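Side-chain contacts in AlkZ (PDB 5UUJ), which belongs to the AlkZ-like family of DNA glycosylases, within the helix-turn-helix clan: residues A[28-33]-A[65-70]; A[321-326]-A[345-350]; A[124-129]-A[148-153]; A[243-248]-A[261-266]; A[16-21]-A[269-274]. All blocks are in the same frame, centred on the assembly; numbering follows the deposited sequence.

Contact 1 of 5, residues A[28-33]-A[65-70]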
# COMPACT_ATOMS: atom_id res chain seq x y z
N PRO A 28 -9.99 -15.07 1.72
CA PRO A 28 -9.47 -14.35 2.87
C PRO A 28 -10.37 -13.18 3.26
O PRO A 28 -11.06 -12.62 2.41
CB PRO A 28 -8.11 -13.85 2.38
CG PRO A 28 -8.27 -13.71 0.91
CD PRO A 28 -9.20 -14.82 0.50
N SER A 29 -10.37 -12.83 4.54
CA SER A 29 -11.07 -11.64 4.99
C SER A 29 -10.34 -10.40 4.46
O SER A 29 -9.21 -10.50 3.97
CB SER A 29 -11.14 -11.60 6.52
OG SER A 29 -9.85 -11.38 7.07
N ALA A 30 -10.98 -9.24 4.55
CA ALA A 30 -10.34 -8.00 4.14
C ALA A 30 -9.09 -7.75 4.98
O ALA A 30 -8.09 -7.24 4.48
CB ALA A 30 -11.31 -6.83 4.25
N SER A 31 -9.16 -8.10 6.27
CA SER A 31 -8.01 -7.96 7.16
C SER A 31 -6.87 -8.88 6.75
O SER A 31 -5.71 -8.49 6.83
CB SER A 31 -8.42 -8.24 8.61
OG SER A 31 -9.27 -7.23 9.11
N ASP A 32 -7.20 -10.09 6.33
CA ASP A 32 -6.19 -11.03 5.84
C ASP A 32 -5.45 -10.48 4.63
O ASP A 32 -4.23 -10.58 4.54
CB ASP A 32 -6.82 -12.38 5.47
CG ASP A 32 -7.31 -13.16 6.69
OD1 ASP A 32 -6.81 -12.90 7.80
OD2 ASP A 32 -8.18 -14.03 6.51
N VAL A 33 -6.20 -9.88 3.70
CA VAL A 33 -5.61 -9.32 2.49
C VAL A 33 -4.73 -8.10 2.82
O VAL A 33 -3.57 -8.03 2.40
CB VAL A 33 -6.69 -8.91 1.47
CG1 VAL A 33 -6.07 -8.19 0.28
CG2 VAL A 33 -7.45 -10.13 1.01
N ASN A 65 -15.60 -2.24 3.89
CA ASN A 65 -16.42 -1.32 4.67
C ASN A 65 -16.86 -1.90 6.01
O ASN A 65 -16.90 -1.20 7.01
CB ASN A 65 -17.66 -0.89 3.87
CG ASN A 65 -17.33 0.11 2.77
OD1 ASN A 65 -16.36 0.86 2.86
ND2 ASN A 65 -18.16 0.14 1.73
N ARG A 66 -17.20 -3.19 6.02
CA ARG A 66 -17.65 -3.83 7.26
C ARG A 66 -16.52 -3.92 8.28
O ARG A 66 -16.72 -3.68 9.47
CB ARG A 66 -18.21 -5.24 6.99
CG ARG A 66 -19.52 -5.27 6.21
CD ARG A 66 -20.19 -6.64 6.29
NE ARG A 66 -19.27 -7.73 6.00
CZ ARG A 66 -19.08 -8.28 4.80
NH1 ARG A 66 -19.75 -7.84 3.74
NH2 ARG A 66 -18.21 -9.27 4.65
N GLU A 67 -15.33 -4.26 7.80
CA GLU A 67 -14.19 -4.45 8.69
C GLU A 67 -13.58 -3.10 9.11
O GLU A 67 -12.90 -3.02 10.13
CB GLU A 67 -13.16 -5.36 8.03
CG GLU A 67 -13.65 -6.81 7.96
CD GLU A 67 -12.64 -7.79 7.38
OE1 GLU A 67 -11.51 -7.87 7.90
OE2 GLU A 67 -13.00 -8.48 6.40
N VAL A 68 -13.84 -2.06 8.33
CA VAL A 68 -13.50 -0.70 8.75
C VAL A 68 -14.49 -0.28 9.84
O VAL A 68 -14.12 0.36 10.82
CB VAL A 68 -13.54 0.30 7.57
CG1 VAL A 68 -13.58 1.75 8.05
CG2 VAL A 68 -12.33 0.09 6.66
N ALA A 69 -15.75 -0.68 9.67
CA ALA A 69 -16.81 -0.32 10.60
C ALA A 69 -16.62 -0.98 11.97
O ALA A 69 -16.82 -0.33 12.99
CB ALA A 69 -18.17 -0.68 10.03
N ASP A 70 -16.24 -2.26 11.98
CA ASP A 70 -16.03 -2.97 13.25
C ASP A 70 -14.59 -2.79 13.74
O ASP A 70 -14.15 -3.48 14.66
CB ASP A 70 -16.39 -4.46 13.13
CG ASP A 70 -15.51 -5.22 12.13
OD1 ASP A 70 -14.32 -4.89 11.96
OD2 ASP A 70 -16.03 -6.19 11.53

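Contact 2 of 5, residues A[321-326]-A[345-350]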
# COMPACT_ATOMS: atom_id res chain seq x y z
N VAL A 321 -3.56 -5.52 -17.14
CA VAL A 321 -3.68 -6.90 -17.58
C VAL A 321 -2.36 -7.59 -17.31
O VAL A 321 -1.33 -7.22 -17.87
CB VAL A 321 -4.02 -7.00 -19.07
CG1 VAL A 321 -4.28 -8.45 -19.47
CG2 VAL A 321 -5.22 -6.12 -19.41
N VAL A 322 -2.38 -8.59 -16.43
CA VAL A 322 -1.19 -9.37 -16.13
C VAL A 322 -1.25 -10.72 -16.82
O VAL A 322 -2.20 -11.48 -16.63
CB VAL A 322 -1.01 -9.56 -14.61
CG1 VAL A 322 0.29 -10.28 -14.31
CG2 VAL A 322 -1.04 -8.22 -13.90
N LYS A 323 -0.24 -11.01 -17.64
CA LYS A 323 -0.13 -12.30 -18.32
C LYS A 323 1.21 -12.95 -17.98
O LYS A 323 2.27 -12.37 -18.23
CB LYS A 323 -0.27 -12.14 -19.84
CG LYS A 323 -0.08 -13.44 -20.61
CD LYS A 323 -0.55 -13.33 -22.05
CE LYS A 323 -0.47 -14.67 -22.77
NZ LYS A 323 0.94 -15.16 -22.90
N ASP A 324 1.14 -14.15 -17.42
CA ASP A 324 2.33 -14.88 -16.98
C ASP A 324 3.15 -14.04 -15.99
O ASP A 324 4.37 -14.16 -15.94
CB ASP A 324 3.20 -15.29 -18.17
CG ASP A 324 2.45 -16.13 -19.19
OD1 ASP A 324 1.38 -16.68 -18.85
OD2 ASP A 324 2.92 -16.24 -20.34
N GLY A 325 2.47 -13.20 -15.22
CA GLY A 325 3.11 -12.40 -14.19
C GLY A 325 3.55 -11.01 -14.62
O GLY A 325 3.90 -10.19 -13.78
N ARG A 326 3.55 -10.76 -15.93
CA ARG A 326 4.00 -9.48 -16.47
C ARG A 326 2.83 -8.61 -16.92
O ARG A 326 1.83 -9.13 -17.42
CB ARG A 326 4.95 -9.70 -17.65
CG ARG A 326 6.26 -10.37 -17.28
CD ARG A 326 7.18 -10.53 -18.49
NE ARG A 326 7.61 -9.24 -19.03
CZ ARG A 326 7.07 -8.65 -20.10
NH1 ARG A 326 6.07 -9.21 -20.77
NH2 ARG A 326 7.55 -7.48 -20.50
N ASP A 345 3.04 -4.64 -28.70
CA ASP A 345 3.82 -5.86 -28.91
C ASP A 345 3.35 -7.02 -28.03
O ASP A 345 4.08 -7.99 -27.82
CB ASP A 345 5.30 -5.59 -28.65
CG ASP A 345 5.59 -5.27 -27.20
OD1 ASP A 345 4.67 -4.80 -26.49
OD2 ASP A 345 6.74 -5.48 -26.76
N THR A 346 2.13 -6.91 -27.51
CA THR A 346 1.59 -7.93 -26.61
C THR A 346 0.98 -9.08 -27.41
O THR A 346 0.36 -8.87 -28.46
CB THR A 346 0.53 -7.33 -25.66
OG1 THR A 346 1.18 -6.49 -24.70
CG2 THR A 346 -0.22 -8.41 -24.91
N GLU A 347 1.16 -10.30 -26.91
CA GLU A 347 0.62 -11.50 -27.54
C GLU A 347 -0.90 -11.49 -27.53
O GLU A 347 -1.51 -10.89 -26.64
CB GLU A 347 1.15 -12.74 -26.83
CG GLU A 347 1.15 -14.00 -27.69
CD GLU A 347 1.35 -15.26 -26.87
OE1 GLU A 347 2.46 -15.46 -26.33
OE2 GLU A 347 0.39 -16.05 -26.75
N ARG A 348 -1.52 -12.15 -28.50
CA ARG A 348 -2.97 -12.22 -28.58
C ARG A 348 -3.56 -12.82 -27.30
O ARG A 348 -3.24 -13.96 -26.94
CB ARG A 348 -3.42 -13.03 -29.79
CG ARG A 348 -4.19 -12.23 -30.83
CD ARG A 348 -4.61 -13.11 -32.00
NE ARG A 348 -5.27 -12.35 -33.06
CZ ARG A 348 -5.68 -12.87 -34.21
NH1 ARG A 348 -5.50 -14.16 -34.47
NH2 ARG A 348 -6.27 -12.11 -35.12
N LEU A 349 -4.41 -12.06 -26.63
CA LEU A 349 -5.02 -12.51 -25.38
C LEU A 349 -6.18 -13.47 -25.66
O LEU A 349 -7.10 -13.12 -26.40
CB LEU A 349 -5.51 -11.31 -24.57
CG LEU A 349 -4.50 -10.19 -24.35
CD1 LEU A 349 -5.13 -9.04 -23.58
CD2 LEU A 349 -3.27 -10.70 -23.62
N PRO A 350 -6.14 -14.68 -25.07
CA PRO A 350 -7.26 -15.61 -25.28
C PRO A 350 -8.59 -15.04 -24.78
O PRO A 350 -8.73 -14.78 -23.59
CB PRO A 350 -6.86 -16.84 -24.46
CG PRO A 350 -5.38 -16.74 -24.31
CD PRO A 350 -5.08 -15.28 -24.25

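Contact 3 of 5, residues A[124-129]-A[148-153]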
# COMPACT_ATOMS: atom_id res chain seq x y z
N THR A 124 2.11 17.38 17.56
CA THR A 124 1.99 15.96 17.86
C THR A 124 1.36 15.77 19.23
O THR A 124 0.40 15.02 19.39
CB THR A 124 3.37 15.27 17.82
OG1 THR A 124 3.91 15.35 16.49
CG2 THR A 124 3.26 13.80 18.22
N GLU A 125 1.91 16.48 20.22
CA GLU A 125 1.43 16.41 21.59
C GLU A 125 -0.01 16.88 21.72
O GLU A 125 -0.84 16.22 22.35
CB GLU A 125 2.32 17.26 22.51
CG GLU A 125 3.78 16.81 22.55
CD GLU A 125 4.72 17.85 23.13
OE1 GLU A 125 4.26 18.95 23.51
OE2 GLU A 125 5.93 17.57 23.21
N GLU A 126 -0.31 18.02 21.12
CA GLU A 126 -1.61 18.65 21.31
C GLU A 126 -2.72 17.90 20.57
O GLU A 126 -3.83 17.76 21.08
CB GLU A 126 -1.57 20.11 20.87
CG GLU A 126 -2.59 20.99 21.56
CD GLU A 126 -2.36 21.09 23.06
OE1 GLU A 126 -3.31 21.48 23.77
OE2 GLU A 126 -1.24 20.80 23.52
N VAL A 127 -2.41 17.43 19.37
CA VAL A 127 -3.39 16.67 18.58
C VAL A 127 -3.74 15.38 19.31
O VAL A 127 -4.90 14.97 19.35
CB VAL A 127 -2.86 16.37 17.16
CG1 VAL A 127 -3.67 15.27 16.48
CG2 VAL A 127 -2.89 17.64 16.32
N ALA A 128 -2.73 14.74 19.90
CA ALA A 128 -2.94 13.50 20.63
C ALA A 128 -3.93 13.70 21.77
O ALA A 128 -4.78 12.84 22.03
CB ALA A 128 -1.62 12.96 21.17
N GLY A 129 -3.83 14.84 22.45
CA GLY A 129 -4.72 15.15 23.56
C GLY A 129 -6.12 15.50 23.11
O GLY A 129 -7.11 15.08 23.72
N ASP A 148 -5.28 27.60 20.62
CA ASP A 148 -4.04 27.60 21.39
C ASP A 148 -3.16 28.76 20.93
O ASP A 148 -3.23 29.19 19.78
CB ASP A 148 -3.30 26.27 21.23
CG ASP A 148 -2.18 26.09 22.25
OD1 ASP A 148 -1.38 27.03 22.45
OD2 ASP A 148 -2.09 25.00 22.84
N LYS A 149 -2.33 29.24 21.84
CA LYS A 149 -1.51 30.42 21.61
C LYS A 149 -0.31 30.08 20.74
O LYS A 149 0.18 30.92 19.99
CB LYS A 149 -1.06 31.01 22.95
CG LYS A 149 -2.00 30.67 24.11
CD LYS A 149 -1.88 31.66 25.25
CE LYS A 149 -2.93 31.38 26.32
NZ LYS A 149 -3.42 32.63 26.97
N ARG A 150 0.14 28.83 20.84
CA ARG A 150 1.28 28.36 20.06
C ARG A 150 0.96 28.18 18.58
O ARG A 150 1.87 28.05 17.76
CB ARG A 150 1.78 27.02 20.62
CG ARG A 150 2.39 27.11 22.02
CD ARG A 150 2.52 25.72 22.63
NE ARG A 150 1.23 25.22 23.10
CZ ARG A 150 1.00 23.96 23.48
NH1 ARG A 150 1.97 23.07 23.43
NH2 ARG A 150 -0.21 23.61 23.89
N PHE A 151 -0.33 28.19 18.24
CA PHE A 151 -0.78 27.81 16.90
C PHE A 151 -1.67 28.87 16.25
O PHE A 151 -2.00 28.76 15.07
CB PHE A 151 -1.56 26.49 16.96
CG PHE A 151 -0.81 25.38 17.65
CD1 PHE A 151 0.49 25.08 17.30
CD2 PHE A 151 -1.42 24.64 18.64
CE1 PHE A 151 1.17 24.06 17.92
CE2 PHE A 151 -0.74 23.61 19.27
CZ PHE A 151 0.56 23.32 18.91
N VAL A 152 -2.06 29.89 17.01
CA VAL A 152 -3.00 30.89 16.52
C VAL A 152 -2.46 31.62 15.29
O VAL A 152 -3.23 32.05 14.43
CB VAL A 152 -3.35 31.92 17.62
CG1 VAL A 152 -2.13 32.77 17.98
CG2 VAL A 152 -4.51 32.81 17.19
N SER A 153 -1.14 31.73 15.21
CA SER A 153 -0.51 32.42 14.09
C SER A 153 -0.39 31.53 12.86
O SER A 153 -0.02 31.99 11.78
CB SER A 153 0.88 32.92 14.50
OG SER A 153 1.67 31.85 15.00
O HOH W 1 2.35 20.38 24.63

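Contact 4 of 5, residues A[243-248]-A[261-266]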
# COMPACT_ATOMS: atom_id res chain seq x y z
N LYS A 243 22.44 -2.40 7.90
CA LYS A 243 22.45 -3.04 9.21
C LYS A 243 21.16 -3.82 9.45
O LYS A 243 21.20 -4.94 9.96
CB LYS A 243 22.62 -1.99 10.31
CG LYS A 243 23.00 -2.58 11.66
CD LYS A 243 22.03 -2.16 12.77
CE LYS A 243 22.11 -0.66 13.05
NZ LYS A 243 21.15 -0.25 14.11
N TRP A 244 20.02 -3.24 9.07
CA TRP A 244 18.73 -3.89 9.25
C TRP A 244 18.69 -5.25 8.57
O TRP A 244 18.31 -6.25 9.18
CB TRP A 244 17.61 -3.02 8.70
CG TRP A 244 17.28 -1.83 9.55
CD1 TRP A 244 17.70 -1.59 10.82
CD2 TRP A 244 16.45 -0.73 9.18
NE1 TRP A 244 17.19 -0.40 11.27
CE2 TRP A 244 16.41 0.15 10.28
CE3 TRP A 244 15.73 -0.40 8.03
CZ2 TRP A 244 15.69 1.34 10.26
CZ3 TRP A 244 15.01 0.79 8.02
CH2 TRP A 244 15.00 1.64 9.12
N PHE A 245 19.09 -5.29 7.30
CA PHE A 245 19.10 -6.53 6.55
C PHE A 245 20.21 -7.46 7.04
O PHE A 245 20.02 -8.67 7.11
CB PHE A 245 19.28 -6.24 5.06
CG PHE A 245 18.00 -5.86 4.36
CD1 PHE A 245 17.42 -4.62 4.60
CD2 PHE A 245 17.39 -6.73 3.48
CE1 PHE A 245 16.25 -4.27 3.97
CE2 PHE A 245 16.21 -6.37 2.85
CZ PHE A 245 15.64 -5.14 3.10
N GLY A 246 21.35 -6.89 7.39
CA GLY A 246 22.49 -7.67 7.83
C GLY A 246 22.26 -8.38 9.15
O GLY A 246 22.66 -9.53 9.32
N ASP A 247 21.60 -7.69 10.08
CA ASP A 247 21.36 -8.24 11.41
C ASP A 247 20.35 -9.39 11.38
O ASP A 247 20.26 -10.16 12.34
CB ASP A 247 20.86 -7.15 12.36
CG ASP A 247 21.94 -6.14 12.71
OD1 ASP A 247 23.13 -6.41 12.44
OD2 ASP A 247 21.59 -5.08 13.25
N MSE A 248 19.61 -9.52 10.29
CA MSE A 248 18.67 -10.62 10.17
C MSE A 248 19.43 -11.92 9.88
O MSE A 248 18.96 -13.00 10.24
CB MSE A 248 17.64 -10.34 9.07
CG MSE A 248 16.68 -9.22 9.43
SE MSE A 248 15.38 -8.83 8.02
CE MSE A 248 14.25 -10.40 8.20
N LYS A 261 20.67 -10.29 -8.04
CA LYS A 261 20.84 -10.76 -6.67
C LYS A 261 19.82 -10.07 -5.78
O LYS A 261 19.78 -8.84 -5.71
CB LYS A 261 22.26 -10.50 -6.18
CG LYS A 261 23.35 -11.14 -7.03
CD LYS A 261 23.23 -12.66 -7.05
CE LYS A 261 24.38 -13.31 -7.81
NZ LYS A 261 25.70 -13.00 -7.20
N ALA A 262 19.00 -10.86 -5.10
CA ALA A 262 17.95 -10.34 -4.25
C ALA A 262 17.78 -11.22 -3.01
O ALA A 262 18.30 -12.33 -2.96
CB ALA A 262 16.64 -10.26 -5.02
N PHE A 263 17.07 -10.70 -2.02
CA PHE A 263 16.84 -11.42 -0.77
C PHE A 263 15.43 -12.00 -0.70
O PHE A 263 14.45 -11.32 -0.99
CB PHE A 263 17.06 -10.50 0.43
CG PHE A 263 18.47 -10.01 0.58
CD1 PHE A 263 19.49 -10.89 0.92
CD2 PHE A 263 18.78 -8.67 0.41
CE1 PHE A 263 20.79 -10.44 1.06
CE2 PHE A 263 20.08 -8.22 0.55
CZ PHE A 263 21.09 -9.10 0.88
N VAL A 264 15.34 -13.27 -0.31
CA VAL A 264 14.07 -13.89 0.03
C VAL A 264 14.17 -14.42 1.46
O VAL A 264 15.27 -14.71 1.94
CB VAL A 264 13.70 -15.03 -0.94
CG1 VAL A 264 14.57 -16.27 -0.71
CG2 VAL A 264 12.22 -15.39 -0.81
N LEU A 265 13.04 -14.52 2.16
CA LEU A 265 13.05 -15.16 3.47
C LEU A 265 13.45 -16.62 3.32
O LEU A 265 12.95 -17.32 2.44
CB LEU A 265 11.68 -15.05 4.15
CG LEU A 265 11.22 -13.65 4.55
CD1 LEU A 265 9.78 -13.68 5.03
CD2 LEU A 265 12.12 -13.05 5.62
N THR A 266 14.35 -17.07 4.18
CA THR A 266 14.84 -18.44 4.12
C THR A 266 13.70 -19.44 4.29
O THR A 266 13.72 -20.52 3.70
CB THR A 266 15.92 -18.69 5.20
OG1 THR A 266 16.99 -17.76 5.01
CG2 THR A 266 16.46 -20.12 5.12

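Contact 5 of 5, residues A[16-21]-A[269-274]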
# COMPACT_ATOMS: atom_id res chain seq x y z
N ARG A 16 4.71 -15.01 -5.83
CA ARG A 16 4.13 -13.77 -5.34
C ARG A 16 2.61 -13.80 -5.43
O ARG A 16 1.92 -13.41 -4.48
CB ARG A 16 4.67 -12.57 -6.13
CG ARG A 16 6.10 -12.20 -5.80
CD ARG A 16 6.63 -11.12 -6.72
NE ARG A 16 7.99 -10.72 -6.39
CZ ARG A 16 8.74 -9.91 -7.12
NH1 ARG A 16 8.27 -9.39 -8.25
NH2 ARG A 16 9.98 -9.61 -6.73
N MSE A 17 2.09 -14.28 -6.55
CA MSE A 17 0.64 -14.32 -6.75
C MSE A 17 -0.03 -15.31 -5.81
O MSE A 17 -1.20 -15.15 -5.46
CB MSE A 17 0.32 -14.66 -8.20
CG MSE A 17 0.53 -13.48 -9.14
SE MSE A 17 -0.11 -13.86 -10.93
CE MSE A 17 -0.80 -12.10 -11.38
N GLN A 18 0.71 -16.34 -5.40
CA GLN A 18 0.22 -17.26 -4.40
C GLN A 18 0.15 -16.55 -3.05
O GLN A 18 -0.86 -16.61 -2.35
CB GLN A 18 1.10 -18.51 -4.33
CG GLN A 18 0.73 -19.48 -3.24
CD GLN A 18 1.59 -19.33 -1.99
OE1 GLN A 18 1.09 -19.03 -0.91
NE2 GLN A 18 2.90 -19.55 -2.14
N ARG A 19 1.22 -15.85 -2.70
CA ARG A 19 1.28 -15.14 -1.43
C ARG A 19 0.26 -14.00 -1.36
O ARG A 19 -0.23 -13.69 -0.27
CB ARG A 19 2.69 -14.58 -1.19
CG ARG A 19 3.78 -15.63 -1.12
CD ARG A 19 3.65 -16.51 0.11
NE ARG A 19 3.78 -15.74 1.35
CZ ARG A 19 3.52 -16.23 2.56
NH1 ARG A 19 3.12 -17.49 2.71
NH2 ARG A 19 3.67 -15.46 3.63
N GLN A 20 -0.07 -13.41 -2.50
CA GLN A 20 -0.97 -12.26 -2.55
C GLN A 20 -2.43 -12.64 -2.79
O GLN A 20 -3.25 -11.77 -3.11
CB GLN A 20 -0.51 -11.28 -3.63
CG GLN A 20 0.82 -10.61 -3.34
CD GLN A 20 1.25 -9.67 -4.46
OE1 GLN A 20 0.42 -9.02 -5.09
NE2 GLN A 20 2.56 -9.62 -4.71
N PHE A 21 -2.74 -13.92 -2.64
CA PHE A 21 -4.10 -14.44 -2.78
C PHE A 21 -4.68 -14.23 -4.18
O PHE A 21 -5.90 -14.12 -4.34
CB PHE A 21 -5.03 -13.80 -1.75
CG PHE A 21 -4.57 -13.96 -0.33
CD1 PHE A 21 -4.39 -15.22 0.22
CD2 PHE A 21 -4.33 -12.86 0.47
CE1 PHE A 21 -3.98 -15.38 1.53
CE2 PHE A 21 -3.92 -13.00 1.78
CZ PHE A 21 -3.74 -14.26 2.31
N ALA A 269 12.37 -20.17 0.86
CA ALA A 269 13.33 -20.52 -0.19
C ALA A 269 12.94 -21.80 -0.93
O ALA A 269 12.86 -21.81 -2.16
CB ALA A 269 14.73 -20.65 0.40
N GLU A 270 12.71 -22.87 -0.18
CA GLU A 270 12.37 -24.17 -0.78
C GLU A 270 11.04 -24.10 -1.53
O GLU A 270 10.90 -24.67 -2.61
CB GLU A 270 12.29 -25.24 0.31
CG GLU A 270 13.63 -25.57 0.95
CD GLU A 270 14.59 -26.23 -0.03
OE1 GLU A 270 14.15 -27.11 -0.80
OE2 GLU A 270 15.78 -25.86 -0.03
N GLU A 271 10.08 -23.41 -0.94
CA GLU A 271 8.77 -23.20 -1.54
C GLU A 271 8.88 -22.51 -2.90
O GLU A 271 8.22 -22.90 -3.87
CB GLU A 271 7.91 -22.38 -0.59
CG GLU A 271 6.49 -22.15 -1.04
CD GLU A 271 5.68 -21.41 0.01
OE1 GLU A 271 5.47 -20.18 -0.15
OE2 GLU A 271 5.26 -22.05 0.99
N LEU A 272 9.72 -21.48 -2.97
CA LEU A 272 9.93 -20.73 -4.20
C LEU A 272 10.54 -21.62 -5.28
O LEU A 272 10.09 -21.61 -6.43
CB LEU A 272 10.82 -19.51 -3.95
CG LEU A 272 11.32 -18.75 -5.18
CD1 LEU A 272 10.15 -18.21 -6.00
CD2 LEU A 272 12.26 -17.62 -4.77
N ALA A 273 11.56 -22.38 -4.90
CA ALA A 273 12.26 -23.25 -5.85
C ALA A 273 11.34 -24.30 -6.47
O ALA A 273 11.56 -24.74 -7.60
CB ALA A 273 13.43 -23.93 -5.15
N ALA A 274 10.30 -24.69 -5.73
CA ALA A 274 9.38 -25.73 -6.18
C ALA A 274 8.18 -25.16 -6.94
O ALA A 274 7.38 -25.91 -7.49
CB ALA A 274 8.90 -26.55 -5.00
O HOH W 2 2.94 -19.81 1.07

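Contact 1 of 5, residues A[28-33]-A[65-70]
The carboxylate of E67, on helix 62-69, meets the first turn of helix 30-36 and bonds to three donors there. OE2 of E67 takes the backbone N-H of A30 at 2.8 Å from N, met on the syn side but 27° out of the carboxylate plane. OE1 of E67 accepts twice, from the backbone N of S31 at 2.9 Å and from S31 OG at 2.6 Å, the hydroxyl arriving nearly along the C-O axis. With OG beside its own backbone N (chi1 -69°), S31 presents both donors to the same oxygen. The A30 methyl also lies close, its CB 3.2 Å from E67 OE2, and S29 CB stands 3.6 Å from the same oxygen. Extended beyond CG, the E67 chain spans the gap between the helices. One shell further out, S29 and D32 form a capping box: S29 OG, at the N-cap, accepts from D32 N at 3.0 Å, and D32 OD2 accepts from S29 N, met from above its carboxylate plane. S31 and A30 also rest on L73, and A30 on V52 of helix 45-53. Two kinds of acceptor thus share the N-H groups of one helix start, S29 from within and E67 from another helix. The positive end of the helix dipole probably favours the ionised form of E67.

Contact 2 of 5, residues A[321-326]-A[345-350]
K323 and V321 meet L349 where a beta hairpin packs against the irregular segment leading into helix 351-365. Strands 320-323 and 326-334 are joined by a type I' turn from K323 to R326, closed by K323 N to R326 O at 2.8 Å and R326 N to K323 O at 3.1 Å. The closer-packed part is apolar. L349 sends its two methyls to different partners: L349 CD1 lies 4.2 Å from V321 CG1, while L349 CD2 lies 4.1 Å from K323 CD, against the aliphatic run of the lysine. V340 of strand 337-342 touches both V321 and L349, continuing this apolar patch into the sheet. The polar side is looser. K323 holds CG anti to the backbone N (chi1 177°) and stays extended until a bend at chi4, which places the ammonium between two acidic groups. E347, an exposed residue, crosses the lysine at about a right angle and forms a long salt bridge. D324, beside K323 in sequence, supplies the second, with a weak hydrogen bond. K323 NZ stands 3.8 Å from E347 OE1 and 3.4 Å from D324 OD2.

Contact 3 of 5, residues A[124-129]-A[148-153]
This is a salt-bridge network together with an aromatic contact, joining helix 117-130 through E126 to D148, R150 and F151 in the loop between helices 138-146 and 155-160. An Asx turn shapes the loop: D148 OD1 accepts from the backbone N of R150 at 2.9 Å, with an N-H...O angle of 171°. The same oxygen also takes R150 NE, and both nitrogens reach it from one face of the carboxylate plane. R150 also grips D148 side-on, R150 NE to D148 OD1 and R150 NH2 to D148 OD2, the latter at 2.6 Å with the oxygen tilted from the guanidinium plane. A bend at chi3 (-76°) folds the arginine back so that this pairing can form within the loop. R150 NH2 also faces the helix, making a weak hydrogen bond, part of a salt bridge, to E126 OE2 at 3.0 Å. E126 approaches at the guanidinium edge, its carboxylate plane turned 79° from that group. The arginine charge probably offsets the proximity of two acids, since E126 OE1 and D148 OD2 are 3.8 Å apart. Beside the charges, the CB and CG of E126 lie against CE2 of the F151 ring at an oblique approach, both at 3.9 Å. R150 CB sits over the centre of one face of that ring, and F151 also touches E122 and L123 of helix 117-130. Away from the carboxylate pair, a water in the guanidinium plane accepts from R150 NH1 and donates to E125 OE1, at 2.6 Å from that oxygen.

Contact 4 of 5, residues A[243-248]-A[261-266]
F245 and F263 make the aromatic part of this contact, a helix-to-sheet interface between helix 238-248 and strand 260-265, an outermost strand of its three-stranded sheet. The rings meet obliquely, with centroids 5.8 Å apart and planes at 41°. The closest approach is CD2 of F245 to CD2 of F263 at 3.9 Å. Both residues hold CG beside the backbone N, and both CB atoms point toward the opposing segment. The aliphatic part lies further along the helix: the selenomethionine M248 brings its terminal CE to 4.3 Å from L265 CD2. A turn at chi3 (73°) swings that methyl off the line of an otherwise extended chain. Neighbouring apolar groups continue both parts. I212 of helix 204-219 touches F245 and M248, and L252 of the adjacent strand 252-257 touches F245 and L265. Across the two segments the meeting groups are hydrocarbon, with no charged or hydrogen-bonding atom among the closest pairs. The contact therefore probably rests on burial of apolar surface and van der Waals packing, consistent with three of the four residues being buried.

Contact 5 of 5, residues A[16-21]-A[269-274]
Q18 of helix 9-19 and E271 of helix 269-274 reach for each other from opposite directions and meet through one weak hydrogen bond, Q18 NE2 to E271 OE1 at 3.3 Å with an N-H...O angle of 150°. Their flat groups are steeply turned, the amide and carboxylate planes lying 78° apart. E271 holds CG anti to the backbone N (chi1 -177°) and runs out extended, which carries its carboxylate across to helix 9-19, whereas Q18 bends at chi2. A water supplies shorter links: it donates to Q18 OE1 and to E271 OE1, each at 2.8 Å from its oxygen, and accepts from R19 NH1, also at 2.8 Å, lying in the guanidinium plane. The arginine and E271 are thus joined through solvent; R19 NH1 and E271 OE1 are 4.6 Å apart, with no N-H directed at the oxygen. These residues stand near the C-terminal end of helix 9-19, which closes in a Schellman motif with F21, at positive phi, as the C-prime residue: F21 N bonds to Q18 O and the N of the next residue to M17 O. E271 OE1 has a further donor in W15 NE1 from the same helix 9-19. R19 NE is satisfied by the carbonyl of G217, and R19 O by R36 NH1. R19 CD passes 4.1 Å from E271 OE1.

Contact 5 closes the longest loop, and contacts 1, 3 and 4 are nested inside it along the chain; contact 2 follows it. Two of these touch contact 5 directly. F21 at its helix end packs on contact 1, with P28 CG 3.9 Å from F21 CG, while M17 packs on contact 2, where V322 CG1 lies 3.6 Å from M17 CE. Segment 16-21 therefore connects the two, whose nearest atoms are about 15 Å apart. Contact 4 adjoins contact 5 in sequence, strand 260-265 leading into helix 269-274, with centres about 17 Å apart. Contact 3 is remote, its centre about 53 Å from that of contact 2, on the opposite side of the chain's centre.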